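Local coordinates for protein uridylate kinase (Bacillus anthracis, PDB 2JJX) that catalyses the phosphorylation of UMP to UDP at the expense of ATP in pyrimidine biosynthesis, and carries an allosteric nucleotide-binding site, at residues A[58-63]-A[86-91]; A[76-80]-A[144-148]. All coordinates share one frame; numbering follows the deposited sequence.

Contact 1: A[58-63]-A[86-91]; sequences IGGGNI and GTIINS
The carboxamides of Asn62 and Asn90 approach each other from opposite directions, their planes turned 44° against each other. Asn90 uses its ND2 twice. One N-H runs nearly straight to Asn62 OD1, at 2.8 Å from ND2 and almost in the amide plane of Asn90; the other bends to the backbone, with Gly59 O also 2.8 Å from Asn90 ND2 and tilted 23° out of that plane. The return bond, Asn62 ND2 to Asn90 OD1, is weak at 3.4 Å. With both N-H groups engaged, the rotation of the Asn90 amide is fixed. Asn62 reaches it because CG sits between its backbone N and carbonyl carbon (chi1 56°), and Asn62 ND2 also donates to Ser31 O.

In the amino acid kinase fold, a glycine-rich loop follows a parallel strand, here 53-58; in relatives such loops commonly lie at the phosphate-binding part of the active site, and this one is probably placed likewise. Gly59 to Gly61 belong to it, and the missing side chain at Gly60 lets its CA come within 3.9 Å of Gly86 C on helix 76-101. Beside it the Thr87 methyl, CG2, fits against the loop backbone, 3.4 Å from Gly60 N, while Thr87 OG1 turns to Gly140 N and Thr84 O.

Two isoleucines flank this polar centre. Ile63 slides past Asn90 in the reverse direction and sets CD1 3.8 Å from Ile89 CG2; the Ile63 side chain also packs on Ile89 of the second subunit. Ile58 lays CD1 along the helix backbone, 3.9 Å from Asn90 O.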
ATOM      1  N   ILE A  58      -1.616 -16.725 -18.265  1.00 46.28           N
ATOM      2  CA  ILE A  58      -2.805 -17.589 -18.343  1.00 44.27           C
ATOM      3  C   ILE A  58      -4.086 -16.760 -18.312  1.00 45.22           C
ATOM      4  O   ILE A  58      -4.149 -15.734 -17.647  1.00 42.09           O
ATOM      5  CB  ILE A  58      -2.862 -18.654 -17.202  1.00 44.35           C
ATOM      6  CG1 ILE A  58      -1.544 -18.722 -16.455  1.00 46.97           C
ATOM      7  CG2 ILE A  58      -3.242 -20.044 -17.722  1.00 33.44           C
ATOM      8  CD1 ILE A  58      -1.318 -20.083 -15.854  1.00 50.20           C
ATOM      9  N   GLY A  59      -5.132 -17.259 -18.960  1.00 43.08           N
ATOM     10  CA  GLY A  59      -6.439 -16.636 -18.924  1.00 44.47           C
ATOM     11  C   GLY A  59      -7.234 -17.202 -17.759  1.00 53.80           C
ATOM     12  O   GLY A  59      -6.781 -18.156 -17.125  1.00 54.92           O
ATOM     13  N   GLY A  60      -8.388 -16.619 -17.443  1.00 50.97           N
ATOM     14  CA  GLY A  60      -9.188 -17.122 -16.340  1.00 51.28           C
ATOM     15  C   GLY A  60     -10.457 -17.808 -16.755  1.00 50.84           C
ATOM     16  O   GLY A  60     -11.398 -17.902 -15.999  1.00 51.26           O
ATOM     17  N   GLY A  61     -10.493 -18.247 -17.998  1.00 43.71           N
ATOM     18  CA  GLY A  61     -11.688 -18.815 -18.593  1.00 43.56           C
ATOM     19  C   GLY A  61     -12.331 -20.064 -18.003  1.00 52.45           C
ATOM     20  O   GLY A  61     -13.518 -20.321 -18.195  1.00 53.54           O
ATOM     21  N   ASN A  62     -11.527 -20.901 -17.360  1.00 49.01           N
ATOM     22  CA  ASN A  62     -12.012 -22.154 -16.798  1.00 42.68           C
ATOM     23  C   ASN A  62     -12.718 -21.868 -15.484  1.00 42.19           C
ATOM     24  O   ASN A  62     -13.225 -22.778 -14.852  1.00 42.33           O
ATOM     25  CB  ASN A  62     -10.849 -23.112 -16.558  1.00 30.02           C
ATOM     26  CG  ASN A  62      -9.774 -22.504 -15.668  1.00 42.04           C
ATOM     27  OD1 ASN A  62      -9.446 -21.315 -15.777  1.00 41.55           O
ATOM     28  ND2 ASN A  62      -9.219 -23.316 -14.788  1.00 49.79           N
ATOM     29  N   ILE A  63     -12.706 -20.614 -15.052  1.00 42.48           N
ATOM     30  CA  ILE A  63     -13.349 -20.244 -13.799  1.00 43.30           C
ATOM     31  C   ILE A  63     -14.534 -19.326 -14.043  1.00 57.28           C
ATOM     32  O   ILE A  63     -15.603 -19.515 -13.479  1.00 57.42           O
ATOM     33  CB  ILE A  63     -12.350 -19.529 -12.873  1.00 45.13           C
ATOM     34  CG1 ILE A  63     -11.158 -20.418 -12.548  1.00 40.84           C
ATOM     35  CG2 ILE A  63     -13.046 -18.971 -11.656  1.00 49.37           C
ATOM     36  CD1 ILE A  63     -10.135 -19.681 -11.723  1.00 56.40           C
ATOM     37  N   GLY A  86      -9.419 -14.820 -11.643  1.00 37.04           N
ATOM     38  CA  GLY A  86      -9.319 -16.157 -12.208  1.00 35.06           C
ATOM     39  C   GLY A  86      -7.906 -16.483 -12.670  1.00 41.50           C
ATOM     40  O   GLY A  86      -7.404 -17.574 -12.442  1.00 40.61           O
ATOM     41  N   THR A  87      -7.279 -15.533 -13.360  1.00 35.06           N
ATOM     42  CA  THR A  87      -5.931 -15.701 -13.893  1.00 30.20           C
ATOM     43  C   THR A  87      -4.941 -15.916 -12.770  1.00 35.22           C
ATOM     44  O   THR A  87      -3.964 -16.631 -12.957  1.00 39.66           O
ATOM     45  CB  THR A  87      -5.477 -14.536 -14.802  1.00 35.57           C
ATOM     46  OG1 THR A  87      -5.172 -13.371 -14.022  1.00 37.95           O
ATOM     47  CG2 THR A  87      -6.552 -14.186 -15.843  1.00 22.57           C
ATOM     48  N   ILE A  88      -5.156 -15.258 -11.624  1.00 31.53           N
ATOM     49  CA  ILE A  88      -4.240 -15.357 -10.477  1.00 26.70           C
ATOM     50  C   ILE A  88      -4.337 -16.724  -9.812  1.00 38.62           C
ATOM     51  O   ILE A  88      -3.333 -17.318  -9.383  1.00 40.83           O
ATOM     52  CB  ILE A  88      -4.429 -14.216  -9.492  1.00 28.45           C
ATOM     53  CG1 ILE A  88      -4.022 -12.901 -10.150  1.00 32.96           C
ATOM     54  CG2 ILE A  88      -3.548 -14.382  -8.276  1.00 23.81           C
ATOM     55  CD1 ILE A  88      -4.857 -11.756  -9.755  1.00 28.17           C
ATOM     56  N   ILE A  89      -5.568 -17.224  -9.759  1.00 35.28           N
ATOM     57  CA  ILE A  89      -5.849 -18.541  -9.201  1.00 33.38           C
ATOM     58  C   ILE A  89      -5.127 -19.583 -10.047  1.00 39.11           C
ATOM     59  O   ILE A  89      -4.435 -20.439  -9.521  1.00 42.71           O
ATOM     60  CB  ILE A  89      -7.371 -18.806  -9.144  1.00 35.60           C
ATOM     61  CG1 ILE A  89      -8.037 -17.907  -8.109  1.00 34.75           C
ATOM     62  CG2 ILE A  89      -7.685 -20.265  -8.916  1.00 30.27           C
ATOM     63  CD1 ILE A  89      -9.535 -18.120  -8.028  1.00 49.42           C
ATOM     64  N   ASN A  90      -5.263 -19.473 -11.366  1.00 38.68           N
ATOM     65  CA  ASN A  90      -4.628 -20.398 -12.301  1.00 35.39           C
ATOM     66  C   ASN A  90      -3.109 -20.296 -12.217  1.00 40.97           C
ATOM     67  O   ASN A  90      -2.411 -21.302 -12.328  1.00 41.94           O
ATOM     68  CB  ASN A  90      -5.057 -20.105 -13.734  1.00 33.34           C
ATOM     69  CG  ASN A  90      -6.469 -20.581 -14.045  1.00 49.37           C
ATOM     70  OD1 ASN A  90      -7.130 -21.205 -13.219  1.00 54.13           O
ATOM     71  ND2 ASN A  90      -6.941 -20.272 -15.253  1.00 38.54           N
ATOM     72  N   SER A  91      -2.601 -19.077 -12.059  1.00 37.67           N
ATOM     73  CA  SER A  91      -1.161 -18.867 -11.946  1.00 37.59           C
ATOM     74  C   SER A  91      -0.633 -19.660 -10.749  1.00 42.81           C
ATOM     75  O   SER A  91       0.329 -20.433 -10.847  1.00 39.90           O
ATOM     76  CB  SER A  91      -0.853 -17.376 -11.758  1.00 35.07           C
ATOM     77  OG  SER A  91      -1.176 -16.648 -12.938  1.00 42.93           O
TER

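Contact 2: A[76-80]-A[144-148]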
ATOM      1  N   ARG A  76     -19.283  -4.441 -17.471  1.00 61.10           N
ATOM      2  CA  ARG A  76     -18.116  -4.998 -18.150  1.00 59.38           C
ATOM      3  C   ARG A  76     -16.802  -4.801 -17.383  1.00 58.47           C
ATOM      4  O   ARG A  76     -15.988  -5.711 -17.298  1.00 59.01           O
ATOM      5  CB  ARG A  76     -17.999  -4.395 -19.546  1.00 57.81           C
ATOM      6  CG  ARG A  76     -16.631  -4.522 -20.173  1.00 49.73           C
ATOM      7  CD  ARG A  76     -16.583  -5.702 -21.108  1.00 54.18           C
ATOM      8  NE  ARG A  76     -15.359  -6.476 -20.927  1.00 78.11           N
ATOM      9  CZ  ARG A  76     -14.585  -6.914 -21.917  1.00 88.68           C
ATOM     10  NH1 ARG A  76     -14.908  -6.675 -23.175  1.00 73.67           N
ATOM     11  NH2 ARG A  76     -13.487  -7.607 -21.650  1.00 65.48           N
ATOM     12  N   VAL A  77     -16.597  -3.623 -16.810  1.00 51.16           N
ATOM     13  CA  VAL A  77     -15.408  -3.393 -16.004  1.00 51.56           C
ATOM     14  C   VAL A  77     -15.416  -4.304 -14.770  1.00 58.88           C
ATOM     15  O   VAL A  77     -14.373  -4.770 -14.330  1.00 62.91           O
ATOM     16  CB  VAL A  77     -15.235  -1.908 -15.623  1.00 54.57           C
ATOM     17  CG1 VAL A  77     -13.857  -1.686 -15.048  1.00 55.61           C
ATOM     18  CG2 VAL A  77     -15.468  -1.022 -16.830  1.00 53.15           C
ATOM     19  N   GLU A  78     -16.599  -4.583 -14.230  1.00 51.40           N
ATOM     20  CA  GLU A  78     -16.718  -5.420 -13.043  1.00 47.90           C
ATOM     21  C   GLU A  78     -16.474  -6.877 -13.358  1.00 48.88           C
ATOM     22  O   GLU A  78     -15.744  -7.568 -12.640  1.00 52.02           O
ATOM     23  CB  GLU A  78     -18.058  -5.219 -12.343  1.00 48.65           C
ATOM     24  CG  GLU A  78     -18.175  -3.862 -11.659  1.00 71.24           C
ATOM     25  CD  GLU A  78     -19.556  -3.626 -11.077  1.00120.62           C
ATOM     26  OE1 GLU A  78     -20.230  -4.627 -10.738  1.00141.00           O
ATOM     27  OE2 GLU A  78     -20.006  -2.456 -11.057  1.00 99.81           O
ATOM     28  N   ALA A  79     -17.091  -7.331 -14.442  1.00 41.98           N
ATOM     29  CA  ALA A  79     -16.877  -8.690 -14.928  1.00 41.86           C
ATOM     30  C   ALA A  79     -15.394  -8.991 -15.170  1.00 45.03           C
ATOM     31  O   ALA A  79     -14.914 -10.087 -14.893  1.00 43.48           O
ATOM     32  CB  ALA A  79     -17.664  -8.918 -16.206  1.00 42.50           C
ATOM     33  N   ASP A  80     -14.675  -8.026 -15.725  1.00 38.52           N
ATOM     34  CA  ASP A  80     -13.271  -8.232 -16.011  1.00 37.54           C
ATOM     35  C   ASP A  80     -12.460  -8.408 -14.740  1.00 43.98           C
ATOM     36  O   ASP A  80     -11.567  -9.256 -14.669  1.00 40.36           O
ATOM     37  CB  ASP A  80     -12.741  -7.067 -16.834  1.00 41.59           C
ATOM     38  CG  ASP A  80     -12.998  -7.255 -18.325  1.00 87.80           C
ATOM     39  OD1 ASP A  80     -13.641  -8.267 -18.708  1.00 92.16           O
ATOM     40  OD2 ASP A  80     -12.524  -6.417 -19.124  1.00 94.49           O
ATOM     41  N   GLN A 144      -5.877  -3.755 -16.434  1.00 49.53           N
ATOM     42  CA  GLN A 144      -6.873  -2.990 -17.197  1.00 42.15           C
ATOM     43  C   GLN A 144      -8.089  -3.765 -17.739  1.00 41.23           C
ATOM     44  O   GLN A 144      -8.077  -4.978 -17.905  1.00 39.96           O
ATOM     45  CB  GLN A 144      -6.186  -2.191 -18.306  1.00 41.25           C
ATOM     46  CG  GLN A 144      -4.895  -1.545 -17.845  1.00 25.93           C
ATOM     47  CD  GLN A 144      -5.109  -0.628 -16.653  1.00 42.35           C
ATOM     48  OE1 GLN A 144      -5.905   0.303 -16.718  1.00 38.97           O
ATOM     49  NE2 GLN A 144      -4.334  -0.834 -15.591  1.00 51.77           N
ATOM     50  N   PRO A 145      -9.186  -3.054 -17.994  1.00 39.17           N
ATOM     51  CA  PRO A 145     -10.471  -3.565 -18.481  1.00 36.89           C
ATOM     52  C   PRO A 145     -10.561  -3.506 -20.008  1.00 48.99           C
ATOM     53  O   PRO A 145      -9.674  -3.005 -20.681  1.00 52.45           O
ATOM     54  CB  PRO A 145     -11.481  -2.590 -17.867  1.00 37.36           C
ATOM     55  CG  PRO A 145     -10.661  -1.321 -17.606  1.00 39.14           C
ATOM     56  CD  PRO A 145      -9.335  -1.831 -17.186  1.00 38.88           C
ATOM     57  N   PHE A 146     -11.653  -3.996 -20.571  1.00 49.03           N
ATOM     58  CA  PHE A 146     -11.855  -3.890 -22.014  1.00 43.21           C
ATOM     59  C   PHE A 146     -10.826  -4.677 -22.783  1.00 50.71           C
ATOM     60  O   PHE A 146     -10.807  -4.613 -23.999  1.00 63.64           O
ATOM     61  CB  PHE A 146     -11.767  -2.432 -22.465  1.00 40.58           C
ATOM     62  CG  PHE A 146     -12.521  -1.484 -21.584  1.00 38.26           C
ATOM     63  CD1 PHE A 146     -11.943  -0.298 -21.202  1.00 37.74           C
ATOM     64  CD2 PHE A 146     -13.787  -1.794 -21.110  1.00 34.69           C
ATOM     65  CE1 PHE A 146     -12.609   0.578 -20.398  1.00 38.02           C
ATOM     66  CE2 PHE A 146     -14.417  -0.942 -20.268  1.00 38.24           C
ATOM     67  CZ  PHE A 146     -13.852   0.276 -19.955  1.00 37.57           C
ATOM     68  N   VAL A 147      -9.946  -5.390 -22.095  1.00 38.22           N
ATOM     69  CA  VAL A 147      -8.896  -6.117 -22.790  1.00 34.11           C
ATOM     70  C   VAL A 147      -8.908  -7.601 -22.467  1.00 45.74           C
ATOM     71  O   VAL A 147      -9.376  -8.034 -21.425  1.00 48.70           O
ATOM     72  CB  VAL A 147      -7.551  -5.517 -22.457  1.00 36.41           C
ATOM     73  CG1 VAL A 147      -6.835  -6.388 -21.482  1.00 38.85           C
ATOM     74  CG2 VAL A 147      -6.761  -5.329 -23.697  1.00 37.29           C
ATOM     75  N   THR A 148      -8.427  -8.384 -23.417  1.00 51.24           N
ATOM     76  CA  THR A 148      -8.369  -9.836 -23.327  1.00 51.33           C
ATOM     77  C   THR A 148      -6.979 -10.240 -22.843  1.00 63.38           C
ATOM     78  O   THR A 148      -6.054  -9.436 -22.796  1.00 71.23           O
ATOM     79  CB  THR A 148      -8.613 -10.443 -24.727  1.00 62.45           C
ATOM     80  OG1 THR A 148      -9.884 -10.023 -25.228  1.00 84.58           O
ATOM     81  CG2 THR A 148      -8.560 -11.952 -24.693  1.00 64.49           C
TER
HETATM   82  O   HOH W   1     -13.572  -6.197 -25.413  1.00 88.93           O
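The Phe146 ring lies against Arg76 and Val77 at the start of helix 76-101: CE2 lies 3.6 Å from Val77 CG2, and the CG of Arg76 approaches the ring edge near CD2. The guanidinium of Arg76 stands almost perpendicular to the ring, at 82°, with Phe146 CA over the centre of one of its faces. Bends at chi2 and chi3 bring the guanidinium forward along its own helix to Asp80, one turn on, where Arg76 NH2 makes a salt bridge with the carboxylate and bonds Asp80 OD1 on its syn lone pair at 3.0 Å. Asp80 OD2 takes a further hydrogen bond from the backbone, 3.0 Å from Phe146 N and nearly along the C-O axis, though the N-H is bent to 134°. One carboxylate thereby ties the helix to the loop, and the arginine one turn earlier probably steadies its charge. Pro145 covers one face of the phenylalanine ring with CB, an atom that also packs 3.8 Å from Val77 CG1. A water bridges Arg76 NH1 to Phe146 O, weakly on the latter side. Tyr216 of the third subunit meets the Phe146 ring, placing this helix-to-loop junction of the amino acid kinase fold at a subunit interface of the hexamer.

From the N terminus, the chain runs through strand 53-58 into the glycine-rich loop 58-63, then through helix 66-71 to the long helix 76-101. Its first turn, 76-80, belongs to contact 2, and residues 86-91, farther along, return to the loop and close contact 1 over 22 intervening residues. Contact 2 closes later, once the chain has passed strands 106-110 and 135-139 and reached 144-148. Since 76-80 lies inside the first loop and 144-148 outside it, the two closures cross rather than nest. Helix 76-101 is thus tied at two levels, to the loops that follow strands 53-58 and 135-139, which are neighbours in the sheet; the contact centres lie about 14 Å apart.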